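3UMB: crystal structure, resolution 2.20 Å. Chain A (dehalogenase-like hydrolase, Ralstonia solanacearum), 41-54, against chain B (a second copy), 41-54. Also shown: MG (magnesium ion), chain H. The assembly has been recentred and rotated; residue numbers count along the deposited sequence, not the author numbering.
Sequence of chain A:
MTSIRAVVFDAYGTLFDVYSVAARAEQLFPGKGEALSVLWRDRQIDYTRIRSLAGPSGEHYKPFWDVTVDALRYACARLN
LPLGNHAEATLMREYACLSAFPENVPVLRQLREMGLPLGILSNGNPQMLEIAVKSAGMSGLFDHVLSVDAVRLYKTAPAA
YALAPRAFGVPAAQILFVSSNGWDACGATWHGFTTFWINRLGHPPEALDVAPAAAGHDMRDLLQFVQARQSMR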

# COMPACT_ATOMS: atom_id res chain seq x y z
N ARG A 41 8.62 4.19 -6.67
CA ARG A 41 7.46 3.40 -7.10
C ARG A 41 6.67 2.90 -5.89
O ARG A 41 5.44 3.02 -5.85
CB ARG A 41 7.90 2.25 -8.01
CG ARG A 41 6.78 1.31 -8.52
CD ARG A 41 5.66 2.05 -9.34
NE ARG A 41 4.60 1.11 -9.75
CZ ARG A 41 3.38 1.47 -10.18
NH1 ARG A 41 3.04 2.76 -10.28
NH2 ARG A 41 2.49 0.54 -10.51
N ASP A 42 7.37 2.37 -4.89
CA ASP A 42 6.75 1.97 -3.63
C ASP A 42 5.91 3.09 -3.05
O ASP A 42 4.72 2.91 -2.79
CB ASP A 42 7.80 1.59 -2.58
CG ASP A 42 7.18 1.04 -1.26
OD1 ASP A 42 6.60 -0.09 -1.30
OD2 ASP A 42 7.30 1.72 -0.19
N ARG A 43 6.51 4.25 -2.83
CA ARG A 43 5.76 5.34 -2.17
C ARG A 43 4.68 5.92 -3.07
O ARG A 43 3.63 6.33 -2.59
CB ARG A 43 6.67 6.43 -1.57
CG ARG A 43 7.42 5.91 -0.33
CD ARG A 43 6.42 5.52 0.77
NE ARG A 43 6.93 5.77 2.11
CZ ARG A 43 7.63 4.88 2.84
NH1 ARG A 43 8.02 5.17 4.08
NH2 ARG A 43 7.96 3.68 2.35
N GLN A 44 4.90 5.88 -4.39
CA GLN A 44 3.88 6.39 -5.31
C GLN A 44 2.58 5.60 -5.13
O GLN A 44 1.52 6.16 -4.92
CB GLN A 44 4.40 6.37 -6.75
CG GLN A 44 3.39 6.67 -7.81
CD GLN A 44 3.89 6.28 -9.20
OE1 GLN A 44 4.29 5.13 -9.40
NE2 GLN A 44 3.93 7.25 -10.14
N ILE A 45 2.70 4.29 -5.14
CA ILE A 45 1.59 3.43 -4.94
C ILE A 45 1.08 3.48 -3.50
O ILE A 45 -0.09 3.58 -3.29
CB ILE A 45 1.93 2.05 -5.47
CG1 ILE A 45 2.00 2.12 -6.99
CG2 ILE A 45 0.85 1.02 -5.10
CD1 ILE A 45 0.62 2.55 -7.66
N ASP A 46 1.96 3.45 -2.52
CA ASP A 46 1.54 3.54 -1.15
C ASP A 46 0.65 4.75 -0.96
O ASP A 46 -0.38 4.65 -0.30
CB ASP A 46 2.73 3.68 -0.23
CG ASP A 46 3.48 2.39 -0.04
OD1 ASP A 46 2.99 1.36 -0.58
OD2 ASP A 46 4.55 2.46 0.63
N TYR A 47 1.06 5.91 -1.52
CA TYR A 47 0.33 7.16 -1.34
C TYR A 47 -1.03 7.14 -2.00
O TYR A 47 -1.96 7.68 -1.43
CB TYR A 47 1.15 8.38 -1.79
CG TYR A 47 2.36 8.75 -0.92
CD1 TYR A 47 2.59 8.13 0.34
CD2 TYR A 47 3.24 9.74 -1.30
CE1 TYR A 47 3.72 8.48 1.14
CE2 TYR A 47 4.37 10.10 -0.50
CZ TYR A 47 4.58 9.48 0.71
OH TYR A 47 5.66 9.86 1.48
N THR A 48 -1.19 6.51 -3.15
CA THR A 48 -2.54 6.43 -3.78
C THR A 48 -3.49 5.61 -2.89
O THR A 48 -4.62 5.97 -2.71
CB THR A 48 -2.49 5.78 -5.16
OG1 THR A 48 -2.03 4.45 -5.04
CG2 THR A 48 -1.59 6.56 -6.13
N ARG A 49 -3.00 4.50 -2.34
CA ARG A 49 -3.80 3.69 -1.45
C ARG A 49 -4.11 4.34 -0.11
O ARG A 49 -5.22 4.29 0.35
CB ARG A 49 -3.09 2.39 -1.17
CG ARG A 49 -2.96 1.54 -2.41
CD ARG A 49 -2.05 0.41 -2.13
NE ARG A 49 -1.95 -0.49 -3.26
CZ ARG A 49 -1.04 -1.46 -3.35
NH1 ARG A 49 -0.13 -1.65 -2.37
NH2 ARG A 49 -1.03 -2.23 -4.42
N ILE A 50 -3.11 4.95 0.51
CA ILE A 50 -3.31 5.62 1.78
C ILE A 50 -4.43 6.65 1.62
O ILE A 50 -5.37 6.70 2.43
CB ILE A 50 -2.00 6.31 2.27
CG1 ILE A 50 -0.99 5.29 2.71
CG2 ILE A 50 -2.29 7.33 3.42
CD1 ILE A 50 0.36 5.89 2.98
N ARG A 51 -4.31 7.49 0.60
CA ARG A 51 -5.32 8.49 0.28
C ARG A 51 -6.73 7.97 0.01
O ARG A 51 -7.71 8.53 0.52
CB ARG A 51 -4.87 9.31 -0.94
CG ARG A 51 -3.65 10.20 -0.64
CD ARG A 51 -3.22 11.09 -1.82
NE ARG A 51 -2.21 12.08 -1.45
CZ ARG A 51 -2.45 13.21 -0.80
NH1 ARG A 51 -3.69 13.54 -0.48
NH2 ARG A 51 -1.45 14.02 -0.47
N SER A 52 -6.87 6.94 -0.82
CA SER A 52 -8.20 6.50 -1.22
C SER A 52 -8.86 5.72 -0.09
O SER A 52 -10.09 5.82 0.08
CB SER A 52 -8.14 5.70 -2.55
OG SER A 52 -7.84 6.60 -3.66
N LEU A 53 -8.05 4.97 0.67
CA LEU A 53 -8.50 4.25 1.86
C LEU A 53 -8.96 5.21 2.91
O LEU A 53 -9.95 4.90 3.56
CB LEU A 53 -7.42 3.27 2.41
CG LEU A 53 -7.83 2.09 3.34
CD1 LEU A 53 -9.08 1.39 2.86
CD2 LEU A 53 -6.67 1.03 3.48
N ALA A 54 -8.33 6.39 3.01
CA ALA A 54 -8.62 7.39 4.06
C ALA A 54 -9.87 8.20 3.77
O ALA A 54 -10.44 8.78 4.69
CB ALA A 54 -7.42 8.43 4.27
MG MG H . 4.75 -1.00 -0.28
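Chain B 41-54: RDRQIDYTRIRSLA

Chain B repeats chain A across an exact two-fold axis, so each contact between unlike residues occurs twice, while a like pair such as A:Asp42 OD1 and B:Asp42 OD1 meets across the axis once. Both stretches are helical throughout, and their axes run in broadly the same direction, crossing at 42° with a closest approach of 9.5 Å. Like residues face each other, and the helices converge toward their C-terminal ends: CA–CA separations fall from 9.3 Å at A:Asp42 and B:Asp42 to 5.5 Å at A:Leu53 and B:Leu53.

At the wide end, A:Asp42 OD1 and B:Asp42 OD1 lie only 3.2 Å apart. The magnesium ion makes this tolerable, binding each of these OD1 atoms at 2.3 Å; a carboxylate suits a hard cation. One turn on, A:Asp46 OD1 is 4.0 Å from B:Asp46 OD1, and here arginines supply the positive charge. A:Asp46 OD1 forms a long salt bridge with B:Arg49 NH1 (3.6 Å), reciprocated by A:Arg49 and B:Asp46, while water 1 donates to both aspartates and accepts from both arginines.

A:Arg49 points toward chain B as a knob among B:Asp46, B:Arg49, B:Ile50 and B:Leu53. B:Ile50 CG1 covers one guanidinium face, 3.7 Å from A:Arg49 NH2. Finally, small A:Ser52 admits leucine closely, its CB 3.5 Å from B:Leu53 CD1, and A:Leu53 CD2 packs 3.8 Å from B:Arg49 CA.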

# COMPACT_ATOMS: atom_id res chain seq x y z
N ARG B 41 6.89 -7.45 5.77
CA ARG B 41 6.20 -6.28 6.31
C ARG B 41 5.55 -5.47 5.18
O ARG B 41 4.38 -5.09 5.28
CB ARG B 41 7.16 -5.42 7.13
CG ARG B 41 6.58 -4.13 7.75
CD ARG B 41 5.36 -4.37 8.70
NE ARG B 41 4.82 -3.09 9.20
CZ ARG B 41 3.62 -2.94 9.78
NH1 ARG B 41 2.79 -3.99 9.94
NH2 ARG B 41 3.21 -1.74 10.18
N ASP B 42 6.29 -5.24 4.10
CA ASP B 42 5.75 -4.60 2.90
C ASP B 42 4.46 -5.27 2.45
O ASP B 42 3.44 -4.62 2.31
CB ASP B 42 6.74 -4.65 1.74
CG ASP B 42 6.25 -3.86 0.48
OD1 ASP B 42 6.18 -2.60 0.56
OD2 ASP B 42 5.97 -4.51 -0.58
N ARG B 43 4.52 -6.57 2.19
CA ARG B 43 3.33 -7.25 1.64
C ARG B 43 2.22 -7.37 2.67
O ARG B 43 1.05 -7.32 2.32
CB ARG B 43 3.66 -8.60 0.97
CG ARG B 43 4.41 -8.39 -0.36
CD ARG B 43 3.54 -7.62 -1.34
NE ARG B 43 3.75 -8.01 -2.73
CZ ARG B 43 4.66 -7.46 -3.56
NH1 ARG B 43 4.76 -7.86 -4.83
NH2 ARG B 43 5.50 -6.51 -3.14
N GLN B 44 2.58 -7.45 3.96
CA GLN B 44 1.55 -7.53 4.99
C GLN B 44 0.66 -6.28 4.94
O GLN B 44 -0.55 -6.37 4.86
CB GLN B 44 2.19 -7.76 6.37
CG GLN B 44 1.27 -7.65 7.54
CD GLN B 44 2.03 -7.52 8.85
OE1 GLN B 44 2.88 -6.64 8.98
NE2 GLN B 44 1.78 -8.45 9.80
N ILE B 45 1.30 -5.14 4.90
CA ILE B 45 0.61 -3.90 4.82
C ILE B 45 -0.02 -3.70 3.44
O ILE B 45 -1.15 -3.32 3.36
CB ILE B 45 1.53 -2.78 5.27
CG1 ILE B 45 1.74 -2.91 6.78
CG2 ILE B 45 0.93 -1.40 5.00
CD1 ILE B 45 0.39 -2.76 7.60
N ASP B 46 0.68 -4.00 2.36
CA ASP B 46 0.10 -3.88 1.05
C ASP B 46 -1.21 -4.63 1.00
O ASP B 46 -2.18 -4.11 0.45
CB ASP B 46 1.03 -4.47 0.01
CG ASP B 46 2.20 -3.59 -0.29
OD1 ASP B 46 2.24 -2.46 0.28
OD2 ASP B 46 3.08 -4.06 -1.08
N TYR B 47 -1.24 -5.87 1.53
CA TYR B 47 -2.42 -6.72 1.46
C TYR B 47 -3.59 -6.17 2.27
O TYR B 47 -4.71 -6.27 1.82
CB TYR B 47 -2.12 -8.17 1.85
CG TYR B 47 -1.27 -8.97 0.85
CD1 TYR B 47 -0.95 -8.48 -0.44
CD2 TYR B 47 -0.82 -10.25 1.16
CE1 TYR B 47 -0.15 -9.23 -1.35
CE2 TYR B 47 -0.03 -11.01 0.25
CZ TYR B 47 0.28 -10.50 -1.00
OH TYR B 47 1.03 -11.26 -1.87
N THR B 48 -3.34 -5.55 3.42
CA THR B 48 -4.47 -4.96 4.18
C THR B 48 -5.10 -3.80 3.39
O THR B 48 -6.30 -3.67 3.35
CB THR B 48 -4.02 -4.41 5.54
OG1 THR B 48 -3.07 -3.37 5.34
CG2 THR B 48 -3.40 -5.51 6.42
N ARG B 49 -4.27 -2.96 2.76
CA ARG B 49 -4.77 -1.88 1.94
C ARG B 49 -5.46 -2.33 0.67
O ARG B 49 -6.50 -1.82 0.33
CB ARG B 49 -3.64 -0.98 1.56
CG ARG B 49 -3.05 -0.27 2.75
CD ARG B 49 -1.79 0.40 2.36
NE ARG B 49 -1.21 1.15 3.45
CZ ARG B 49 0.01 1.68 3.41
NH1 ARG B 49 0.81 1.51 2.33
NH2 ARG B 49 0.45 2.35 4.45
N ILE B 50 -4.87 -3.27 -0.05
CA ILE B 50 -5.46 -3.77 -1.27
C ILE B 50 -6.88 -4.27 -0.97
O ILE B 50 -7.84 -3.92 -1.66
CB ILE B 50 -4.60 -4.92 -1.89
CG1 ILE B 50 -3.32 -4.38 -2.46
CG2 ILE B 50 -5.40 -5.72 -2.98
CD1 ILE B 50 -2.37 -5.46 -2.87
N ARG B 51 -6.99 -5.11 0.05
CA ARG B 51 -8.28 -5.63 0.51
C ARG B 51 -9.32 -4.59 0.92
O ARG B 51 -10.49 -4.70 0.54
CB ARG B 51 -8.06 -6.59 1.70
CG ARG B 51 -7.34 -7.89 1.28
CD ARG B 51 -7.18 -8.90 2.43
NE ARG B 51 -6.70 -10.20 1.96
CZ ARG B 51 -7.45 -11.12 1.37
NH1 ARG B 51 -8.74 -10.93 1.20
NH2 ARG B 51 -6.89 -12.27 0.96
N SER B 52 -8.94 -3.61 1.74
CA SER B 52 -9.93 -2.68 2.28
C SER B 52 -10.34 -1.68 1.20
O SER B 52 -11.52 -1.28 1.18
CB SER B 52 -9.40 -2.01 3.56
OG SER B 52 -9.37 -2.97 4.66
N LEU B 53 -9.39 -1.30 0.34
CA LEU B 53 -9.64 -0.44 -0.80
C LEU B 53 -10.56 -1.10 -1.78
O LEU B 53 -11.41 -0.40 -2.32
CB LEU B 53 -8.33 0.04 -1.50
CG LEU B 53 -8.33 1.30 -2.40
CD1 LEU B 53 -9.13 2.44 -1.81
CD2 LEU B 53 -6.86 1.82 -2.69
N ALA B 54 -10.47 -2.43 -1.92
CA ALA B 54 -11.25 -3.21 -2.90
C ALA B 54 -12.68 -3.46 -2.46
O ALA B 54 -13.54 -3.74 -3.30
CB ALA B 54 -10.60 -4.64 -3.22
O HOH W 1 0.78 -0.16 -0.05
O HOH W 2 6.25 -0.09 1.31
O HOH W 3 5.58 -2.40 -2.00